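Local atomic coordinates of LysR family transcriptional regulator (Vibrio vulnificus, PDB entry 5FHK), a protein that probably binds specific DNA sequences as a LysR-type transcription factor that regulates virulence genes, the present chain being its regulatory domain without the DNA-binding part. Residues M30-E35 with I198-A203; G61-S66 with Y181-H186; H102-G107 with L111-I116. All coordinates share one frame; numbering follows the deposited sequence.

Interaction 1 of 3, residues M30-E35 with I198-A203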
loop_
_atom_site.group_PDB
_atom_site.type_symbol
_atom_site.label_atom_id
_atom_site.label_comp_id
_atom_site.label_asym_id
_atom_site.label_seq_id
_atom_site.Cartn_x
_atom_site.Cartn_y
_atom_site.Cartn_z
ATOM N N MET A 30 9.538 17.084 6.875
ATOM C CA MET A 30 9.857 17.649 5.568
ATOM C C MET A 30 9.383 19.082 5.482
ATOM O O MET A 30 9.994 19.917 4.802
ATOM C CB MET A 30 9.197 16.822 4.464
ATOM C CG MET A 30 9.844 15.446 4.260
ATOM S SD MET A 30 9.318 14.649 2.734
ATOM C CE MET A 30 7.816 13.825 3.239
ATOM N N SER A 31 8.245 19.345 6.106
ATOM C CA SER A 31 7.699 20.677 6.188
ATOM C C SER A 31 8.670 21.616 6.887
ATOM O O SER A 31 8.867 22.749 6.445
ATOM C CB SER A 31 6.368 20.598 6.928
ATOM O OG SER A 31 5.520 21.614 6.531
ATOM N N GLN A 32 9.328 21.142 7.957
ATOM C CA GLN A 32 10.207 22.000 8.737
ATOM C C GLN A 32 11.590 22.145 8.105
ATOM O O GLN A 32 12.265 23.155 8.342
ATOM C CB GLN A 32 10.320 21.443 10.166
ATOM C CG GLN A 32 10.924 22.386 11.211
ATOM C CD GLN A 32 10.877 21.794 12.616
ATOM O OE1 GLN A 32 9.844 21.273 13.058
ATOM N NE2 GLN A 32 12.007 21.851 13.320
ATOM N N TYR A 33 12.018 21.165 7.301
ATOM C CA TYR A 33 13.342 21.153 6.683
ATOM C C TYR A 33 13.179 20.915 5.188
ATOM O O TYR A 33 13.540 19.853 4.669
ATOM C CB TYR A 33 14.229 20.085 7.316
ATOM C CG TYR A 33 14.410 20.267 8.797
ATOM C CD1 TYR A 33 15.313 21.179 9.295
ATOM C CD2 TYR A 33 13.642 19.563 9.693
ATOM C CE1 TYR A 33 15.471 21.338 10.652
ATOM C CE2 TYR A 33 13.794 19.710 11.041
ATOM C CZ TYR A 33 14.714 20.596 11.523
ATOM O OH TYR A 33 14.854 20.755 12.883
ATOM N N PRO A 34 12.631 21.894 4.465
ATOM C CA PRO A 34 12.473 21.736 3.004
ATOM C C PRO A 34 13.776 21.476 2.265
ATOM O O PRO A 34 13.745 20.925 1.158
ATOM C CB PRO A 34 11.866 23.076 2.573
ATOM C CG PRO A 34 11.438 23.747 3.842
ATOM C CD PRO A 34 12.315 23.258 4.910
ATOM N N GLU A 35 14.920 21.893 2.823
ATOM C CA GLU A 35 16.209 21.659 2.187
ATOM C C GLU A 35 16.650 20.201 2.263
ATOM O O GLU A 35 17.547 19.808 1.519
ATOM C CB GLU A 35 17.272 22.557 2.827
ATOM C CG GLU A 35 17.507 22.286 4.313
ATOM C CD GLU A 35 16.477 22.946 5.225
ATOM O OE1 GLU A 35 15.551 23.628 4.732
ATOM O OE2 GLU A 35 16.587 22.777 6.452
ATOM N N ILE A 198 16.481 12.541 13.502
ATOM C CA ILE A 198 16.296 11.712 14.685
ATOM C C ILE A 198 15.777 12.538 15.851
ATOM O O ILE A 198 14.981 12.057 16.664
ATOM C CB ILE A 198 17.621 11.014 15.032
ATOM C CG1 ILE A 198 17.836 9.821 14.095
ATOM C CG2 ILE A 198 17.641 10.593 16.472
ATOM C CD1 ILE A 198 19.305 9.426 13.929
ATOM N N ASP A 199 16.261 13.773 15.988
ATOM C CA ASP A 199 15.770 14.620 17.064
ATOM C C ASP A 199 14.328 15.031 16.819
ATOM O O ASP A 199 13.545 15.136 17.768
ATOM C CB ASP A 199 16.655 15.863 17.213
ATOM C CG ASP A 199 17.992 15.558 17.891
ATOM O OD1 ASP A 199 18.124 14.494 18.566
ATOM O OD2 ASP A 199 18.913 16.398 17.752
ATOM N N TYR A 200 13.969 15.316 15.563
ATOM C CA TYR A 200 12.569 15.607 15.265
ATOM C C TYR A 200 11.675 14.464 15.734
ATOM O O TYR A 200 10.667 14.691 16.415
ATOM C CB TYR A 200 12.376 15.862 13.770
ATOM C CG TYR A 200 10.977 16.353 13.446
ATOM C CD1 TYR A 200 10.646 17.715 13.529
ATOM C CD2 TYR A 200 9.980 15.460 13.093
ATOM C CE1 TYR A 200 9.356 18.157 13.241
ATOM C CE2 TYR A 200 8.721 15.891 12.796
ATOM C CZ TYR A 200 8.408 17.230 12.871
ATOM O OH TYR A 200 7.128 17.589 12.571
ATOM N N VAL A 201 12.068 13.223 15.415
ATOM C CA VAL A 201 11.278 12.043 15.770
ATOM C C VAL A 201 11.126 11.947 17.277
ATOM O O VAL A 201 10.018 11.787 17.795
ATOM C CB VAL A 201 11.916 10.764 15.185
ATOM C CG1 VAL A 201 11.147 9.510 15.612
ATOM C CG2 VAL A 201 11.963 10.816 13.672
ATOM N N ILE A 202 12.232 12.092 18.012
ATOM C CA ILE A 202 12.129 11.997 19.463
ATOM C C ILE A 202 11.272 13.131 20.009
ATOM O O ILE A 202 10.382 12.913 20.838
ATOM C CB ILE A 202 13.520 11.960 20.111
ATOM C CG1 ILE A 202 14.236 10.660 19.721
ATOM C CG2 ILE A 202 13.387 12.041 21.616
ATOM C CD1 ILE A 202 15.773 10.741 19.850
ATOM N N ALA A 203 11.497 14.355 19.526
ATOM C CA ALA A 203 10.701 15.477 19.999
ATOM C C ALA A 203 9.260 15.399 19.519
ATOM O O ALA A 203 8.388 16.024 20.122
ATOM C CB ALA A 203 11.337 16.804 19.576
#
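Tyr200, on helix 192-204, meets Gln32, the last residue of helix 18-32, and Tyr33 just after it, and these three side chains make up the contact. Ahead of Tyr200 in the sequence, Ile198 turns instead to strand 178-185. At Tyr200 itself, CG anti to the backbone N (chi1 -172°) carries the ring out to Gln32. The glutamine chain, extended beyond CG, arrives at the rim of that ring: its OE1 lies in the ring plane, 3.2 Å from CE1 of Tyr200 and 3.7 Å from CD1 of the same ring, and the amide is turned 71° against the ring. Tyr33, the first residue to leave helical geometry, comes up more loosely, with CE2 4.5 Å from CD1 of Tyr200. Its ring is backed by Gln32, whose CG sits 3.9 Å above one face, toward the rim, and it also meets the ring of Phe29. Next along the helix, Val201 and Ile202 join Ile198 in packing on strand 178-185. The contact thus joins the C-terminal end of helix 18-32 and the residue after it to helix 192-204, at the surface of one lobe. With a carbonyl oxygen directed at an aromatic C-H edge and no hydrogen bond between the segments, the attraction is probably a modest electrostatic one added to van der Waals contact.

Interaction 2 of 3, residues G61-S66 with Y181-H186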
loop_
_atom_site.group_PDB
_atom_site.type_symbol
_atom_site.label_atom_id
_atom_site.label_comp_id
_atom_site.label_asym_id
_atom_site.label_seq_id
_atom_site.Cartn_x
_atom_site.Cartn_y
_atom_site.Cartn_z
ATOM N N GLY A 61 9.007 -5.049 15.972
ATOM C CA GLY A 61 9.728 -6.060 16.712
ATOM C C GLY A 61 11.157 -5.648 17.006
ATOM O O GLY A 61 11.768 -4.848 16.282
ATOM N N PRO A 62 11.723 -6.212 18.068
ATOM C CA PRO A 62 13.059 -5.804 18.510
ATOM C C PRO A 62 14.174 -6.400 17.657
ATOM O O PRO A 62 13.991 -7.367 16.910
ATOM C CB PRO A 62 13.139 -6.336 19.950
ATOM C CG PRO A 62 11.741 -6.863 20.281
ATOM C CD PRO A 62 11.121 -7.212 18.966
ATOM N N GLN A 63 15.349 -5.784 17.785
ATOM C CA GLN A 63 16.587 -6.274 17.203
ATOM C C GLN A 63 17.660 -6.243 18.283
ATOM O O GLN A 63 17.571 -5.475 19.244
ATOM C CB GLN A 63 17.022 -5.437 15.986
ATOM C CG GLN A 63 16.524 -5.977 14.640
ATOM C CD GLN A 63 17.386 -5.523 13.459
ATOM O OE1 GLN A 63 18.623 -5.467 13.555
ATOM N NE2 GLN A 63 16.732 -5.176 12.346
ATOM N N ARG A 64 18.677 -7.092 18.121
ATOM C CA ARG A 64 19.727 -7.259 19.123
ATOM C C ARG A 64 21.071 -6.707 18.665
ATOM O O ARG A 64 22.101 -7.028 19.266
ATOM C CB ARG A 64 19.878 -8.732 19.492
ATOM C CG ARG A 64 20.563 -9.546 18.418
ATOM C CD ARG A 64 20.286 -11.025 18.573
ATOM N NE ARG A 64 18.869 -11.366 18.739
ATOM C CZ ARG A 64 18.290 -12.475 18.266
ATOM N NH1 ARG A 64 18.995 -13.372 17.576
ATOM N NH2 ARG A 64 16.992 -12.686 18.479
ATOM N N ASP A 65 21.086 -5.889 17.618
ATOM C CA ASP A 65 22.338 -5.376 17.079
ATOM C C ASP A 65 23.000 -4.445 18.092
ATOM O O ASP A 65 22.407 -3.447 18.512
ATOM C CB ASP A 65 22.080 -4.655 15.756
ATOM C CG ASP A 65 23.176 -4.905 14.730
ATOM O OD1 ASP A 65 24.344 -4.530 14.984
ATOM O OD2 ASP A 65 22.872 -5.470 13.659
ATOM N N SER A 66 24.232 -4.782 18.489
ATOM C CA SER A 66 24.968 -3.970 19.452
ATOM C C SER A 66 25.498 -2.679 18.844
ATOM O O SER A 66 25.886 -1.771 19.589
ATOM C CB SER A 66 26.132 -4.771 20.034
ATOM O OG SER A 66 27.031 -5.168 19.013
ATOM N N TYR A 181 10.148 0.181 16.574
ATOM C CA TYR A 181 11.370 0.781 17.061
ATOM C C TYR A 181 11.922 1.709 16.004
ATOM O O TYR A 181 11.603 1.595 14.816
ATOM C CB TYR A 181 12.415 -0.274 17.413
ATOM C CG TYR A 181 12.058 -1.105 18.612
ATOM C CD1 TYR A 181 11.195 -2.177 18.491
ATOM C CD2 TYR A 181 12.589 -0.819 19.868
ATOM C CE1 TYR A 181 10.864 -2.935 19.573
ATOM C CE2 TYR A 181 12.258 -1.584 20.969
ATOM C CZ TYR A 181 11.397 -2.641 20.812
ATOM O OH TYR A 181 11.045 -3.428 21.889
ATOM N N MET A 182 12.739 2.651 16.464
ATOM C CA MET A 182 13.576 3.453 15.591
ATOM C C MET A 182 15.013 3.031 15.858
ATOM O O MET A 182 15.477 3.093 17.005
ATOM C CB MET A 182 13.373 4.953 15.826
ATOM C CG MET A 182 14.374 5.830 15.094
ATOM S SD MET A 182 14.083 7.595 15.348
ATOM C CE MET A 182 14.181 7.681 17.130
ATOM N N LEU A 183 15.701 2.586 14.808
ATOM C CA LEU A 183 17.080 2.112 14.893
ATOM C C LEU A 183 18.010 3.055 14.147
ATOM O O LEU A 183 17.636 3.598 13.106
ATOM C CB LEU A 183 17.223 0.713 14.289
ATOM C CG LEU A 183 16.211 -0.400 14.547
ATOM C CD1 LEU A 183 16.813 -1.726 14.022
ATOM C CD2 LEU A 183 15.939 -0.524 16.024
ATOM N N TYR A 184 19.223 3.243 14.680
ATOM C CA TYR A 184 20.261 3.993 13.982
ATOM C C TYR A 184 21.635 3.671 14.562
ATOM O O TYR A 184 21.771 3.327 15.743
ATOM C CB TYR A 184 20.022 5.509 14.033
ATOM C CG TYR A 184 19.860 6.088 15.420
ATOM C CD1 TYR A 184 18.661 5.957 16.104
ATOM C CD2 TYR A 184 20.882 6.797 16.032
ATOM C CE1 TYR A 184 18.482 6.501 17.365
ATOM C CE2 TYR A 184 20.707 7.347 17.309
ATOM C CZ TYR A 184 19.495 7.181 17.961
ATOM O OH TYR A 184 19.267 7.701 19.213
ATOM N N ASN A 185 22.651 3.802 13.707
ATOM C CA ASN A 185 24.023 3.482 14.069
ATOM C C ASN A 185 24.530 4.424 15.152
ATOM O O ASN A 185 24.165 5.595 15.194
ATOM C CB ASN A 185 24.913 3.582 12.834
ATOM C CG ASN A 185 26.315 3.034 13.070
ATOM O OD1 ASN A 185 27.127 3.646 13.773
ATOM N ND2 ASN A 185 26.606 1.870 12.483
ATOM N N HIS A 186 25.368 3.905 16.043
ATOM C CA HIS A 186 26.125 4.789 16.917
ATOM C C HIS A 186 27.554 4.968 16.396
ATOM O O HIS A 186 28.481 4.287 16.836
ATOM C CB HIS A 186 26.159 4.277 18.351
ATOM C CG HIS A 186 26.913 5.180 19.276
ATOM N ND1 HIS A 186 28.291 5.245 19.291
ATOM C CD2 HIS A 186 26.483 6.088 20.183
ATOM C CE1 HIS A 186 28.678 6.140 20.183
ATOM N NE2 HIS A 186 27.600 6.665 20.740
#
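Tyr181 and Leu183, both projecting from strand 178-185 toward the loop 61-66, carry this contact, which is made by packing, with no hydrogen bond between the two segments. The aromatic share belongs to Tyr181. Its CG is anti to the carbonyl carbon (chi1 -69°), which brings CD1 and CE1 of the ring up to the Gly61-Pro62 peptide. CD1 of Tyr181 comes to 3.5 Å from the carbonyl O of Gly61, and CE1 of the same ring lies 3.7 Å from N of Pro62; both backbone atoms approach obliquely. Further out, the proline ring crosses the phenol at a slant, with Pro62 CG 3.9 Å from OH of Tyr181 and 4.1 Å from its CE1.

Strand 178-185 runs antiparallel to strand 56-60 on one side and to strand 68-82 on the other, in a sheet of the periplasmic-binding-protein-like fold expected of LysR regulatory domains. Loop 61-66 connects those two flanking strands, so it has to pass the strand between them, and Gly61, still paired through its backbone with Asp179, starts the passage at a positive phi of 84°.

The aliphatic-to-amide share falls to Leu183 and Gln63, whose side chains cross at about a right angle. The Gln63 chain is extended beyond CG and brings its amide over one methyl, NE2 standing 3.8 Å from CD1 of Leu183. Leu183 is buried and also packs on Leu68 and Ala70 of strand 68-82, while Gln63 also touches Asp47.

Interaction 3 of 3, residues H102-G107 with L111-I116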
loop_
_atom_site.group_PDB
_atom_site.type_symbol
_atom_site.label_atom_id
_atom_site.label_comp_id
_atom_site.label_asym_id
_atom_site.label_seq_id
_atom_site.Cartn_x
_atom_site.Cartn_y
_atom_site.Cartn_z
ATOM N N HIS A 102 -15.674 -20.333 9.472
ATOM C CA HIS A 102 -15.972 -18.992 9.002
ATOM C C HIS A 102 -15.072 -18.654 7.820
ATOM O O HIS A 102 -13.982 -19.218 7.664
ATOM C CB HIS A 102 -15.769 -17.954 10.114
ATOM C CG HIS A 102 -16.960 -17.779 11.000
ATOM N ND1 HIS A 102 -17.928 -16.827 10.763
ATOM C CD2 HIS A 102 -17.343 -18.433 12.122
ATOM C CE1 HIS A 102 -18.863 -16.912 11.692
ATOM N NE2 HIS A 102 -18.529 -17.874 12.531
ATOM N N PHE A 103 -15.544 -17.719 6.990
ATOM C CA PHE A 103 -14.739 -17.169 5.907
ATOM C C PHE A 103 -13.661 -16.265 6.495
ATOM O O PHE A 103 -13.979 -15.288 7.181
ATOM C CB PHE A 103 -15.600 -16.362 4.929
ATOM C CG PHE A 103 -16.667 -17.161 4.203
ATOM C CD1 PHE A 103 -16.349 -17.939 3.097
ATOM C CD2 PHE A 103 -17.993 -17.108 4.614
ATOM C CE1 PHE A 103 -17.350 -18.675 2.421
ATOM C CE2 PHE A 103 -18.982 -17.819 3.949
ATOM C CZ PHE A 103 -18.658 -18.597 2.851
ATOM N N LEU A 104 -12.400 -16.561 6.203
ATOM C CA LEU A 104 -11.278 -15.808 6.747
ATOM C C LEU A 104 -10.581 -15.030 5.643
ATOM O O LEU A 104 -10.536 -15.465 4.491
ATOM C CB LEU A 104 -10.279 -16.728 7.453
ATOM C CG LEU A 104 -10.901 -17.553 8.579
ATOM C CD1 LEU A 104 -9.840 -18.351 9.322
ATOM C CD2 LEU A 104 -11.681 -16.644 9.514
ATOM N N LEU A 105 -10.078 -13.849 6.002
ATOM C CA LEU A 105 -9.329 -12.997 5.090
ATOM C C LEU A 105 -7.987 -12.700 5.730
ATOM O O LEU A 105 -7.930 -12.191 6.856
ATOM C CB LEU A 105 -10.087 -11.706 4.786
ATOM C CG LEU A 105 -11.591 -11.893 4.599
ATOM C CD1 LEU A 105 -12.379 -10.554 4.682
ATOM C CD2 LEU A 105 -11.858 -12.611 3.286
ATOM N N LYS A 106 -6.904 -13.038 5.027
ATOM C CA LYS A 106 -5.581 -13.043 5.638
ATOM C C LYS A 106 -4.593 -12.243 4.792
ATOM O O LYS A 106 -4.500 -12.451 3.580
ATOM C CB LYS A 106 -5.098 -14.486 5.824
ATOM C CG LYS A 106 -5.841 -15.249 6.929
ATOM C CD LYS A 106 -5.309 -16.644 7.140
ATOM C CE LYS A 106 -5.813 -17.223 8.470
ATOM N NZ LYS A 106 -5.240 -18.564 8.754
ATOM N N GLY A 107 -3.868 -11.332 5.430
ATOM C CA GLY A 107 -2.850 -10.553 4.746
ATOM C C GLY A 107 -1.526 -10.616 5.473
ATOM O O GLY A 107 -1.482 -10.585 6.706
ATOM N N LEU A 111 -0.539 -13.890 7.961
ATOM C CA LEU A 111 -1.106 -15.118 7.415
ATOM C C LEU A 111 -1.297 -16.175 8.492
ATOM O O LEU A 111 -2.109 -17.092 8.314
ATOM C CB LEU A 111 -0.219 -15.679 6.305
ATOM C CG LEU A 111 -0.243 -14.975 4.942
ATOM C CD1 LEU A 111 0.085 -15.977 3.805
ATOM C CD2 LEU A 111 -1.575 -14.279 4.706
ATOM N N LYS A 112 -0.565 -16.062 9.594
ATOM C CA LYS A 112 -0.693 -16.943 10.748
ATOM C C LYS A 112 -1.340 -16.145 11.871
ATOM O O LYS A 112 -0.880 -15.044 12.199
ATOM C CB LYS A 112 0.678 -17.480 11.168
ATOM C CG LYS A 112 0.677 -18.511 12.308
ATOM C CD LYS A 112 2.111 -18.934 12.615
ATOM C CE LYS A 112 2.484 -18.636 14.058
ATOM N NZ LYS A 112 2.355 -17.160 14.339
ATOM N N TRP A 113 -2.426 -16.666 12.425
ATOM C CA TRP A 113 -3.159 -15.971 13.479
ATOM C C TRP A 113 -2.845 -16.676 14.792
ATOM O O TRP A 113 -3.311 -17.794 15.026
ATOM C CB TRP A 113 -4.666 -15.967 13.226
ATOM C CG TRP A 113 -5.146 -15.206 12.047
ATOM C CD1 TRP A 113 -4.390 -14.558 11.099
ATOM C CD2 TRP A 113 -6.512 -15.011 11.672
ATOM N NE1 TRP A 113 -5.206 -13.980 10.164
ATOM C CE2 TRP A 113 -6.514 -14.230 10.502
ATOM C CE3 TRP A 113 -7.740 -15.409 12.230
ATOM C CZ2 TRP A 113 -7.695 -13.842 9.867
ATOM C CZ3 TRP A 113 -8.919 -15.027 11.590
ATOM C CH2 TRP A 113 -8.885 -14.262 10.415
ATOM N N THR A 114 -2.065 -16.022 15.643
ATOM C CA THR A 114 -1.723 -16.528 16.972
ATOM C C THR A 114 -2.504 -15.716 17.990
ATOM O O THR A 114 -2.173 -14.558 18.254
ATOM C CB THR A 114 -0.226 -16.425 17.214
ATOM O OG1 THR A 114 0.457 -17.023 16.107
ATOM C CG2 THR A 114 0.152 -17.124 18.520
ATOM N N LEU A 115 -3.535 -16.327 18.569
ATOM C CA LEU A 115 -4.524 -15.621 19.366
ATOM C C LEU A 115 -4.484 -16.077 20.813
ATOM O O LEU A 115 -4.578 -17.278 21.089
ATOM C CB LEU A 115 -5.922 -15.844 18.790
ATOM C CG LEU A 115 -6.034 -15.282 17.372
ATOM C CD1 LEU A 115 -7.434 -15.480 16.859
ATOM C CD2 LEU A 115 -5.683 -13.786 17.353
ATOM N N ILE A 116 -4.371 -15.114 21.726
ATOM C CA ILE A 116 -4.392 -15.354 23.161
ATOM C C ILE A 116 -5.687 -14.773 23.717
ATOM O O ILE A 116 -6.239 -13.808 23.174
ATOM C CB ILE A 116 -3.167 -14.740 23.877
ATOM C CG1 ILE A 116 -3.351 -13.224 24.055
ATOM C CG2 ILE A 116 -1.887 -15.020 23.102
ATOM C CD1 ILE A 116 -2.585 -12.618 25.237
#
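Leu104 touches the far end of the Trp113 indole, its CD2 3.8 Å from CH2, in an oblique approach. At Leu105 the side chain turns away and the backbone takes over: the carbonyl O lies in the plane of the indole at its edge, 3.4 Å from Trp113 CZ2, and also accepts a hydrogen bond from Thr150 OG1. Lys106 then climbs across one indole face, its chain extended from CG onward. CE makes a CH-pi contact 3.7 Å from the centroid of the five-membered ring, and NZ stands beyond it, 4.6 Å from that centroid and only 4° off the normal, a cation-pi geometry. The ammonium is held there chiefly by Asp127 O and Asn125 OD1, its bond to Leu111 O (3.5 Å) being weak. On the inner part of the same chain, Lys106 CB meets CD2 of Leu111 at 3.7 Å, and that methyl also rests on the Lys106 carbonyl, 3.6 Å from its O. Segments 104-107 and 113-116 run at 110° to each other and belong to different sheets: 104-107 sits between parallel neighbours 131-133 and 149-153, whereas strand 113-117 pairs with 122-125 and 173-174. Trp113 bridges the two, resting on Ile149 and Leu151 of strand 149-153 and on Leu80 of strand 68-82.

How the interactions relate
Interactions 1 and 2 are direct neighbours within one lobe, though their centres are 20 Å apart. Helix 192-204 follows strand 178-185 in the chain and folds back on it: Val201 CG1 touches Met182 SD at 3.5 Å, and Ile198 CD1 meets Tyr184 CG at 3.7 Å. Interaction 3 stands across the chain's centre, its centre 38 Å from that of interaction 1 and 29 Å from that of interaction 2, yet interactions 2 and 3 reach the same mixed sheet. Within segment 30-35, Met30 and Pro34 meet Arg130 and Phe131 of the second subunit, residues that in their own chain adjoin segment 102-107, so the dimer brings interaction 1 beside the region of the partner's interaction 3.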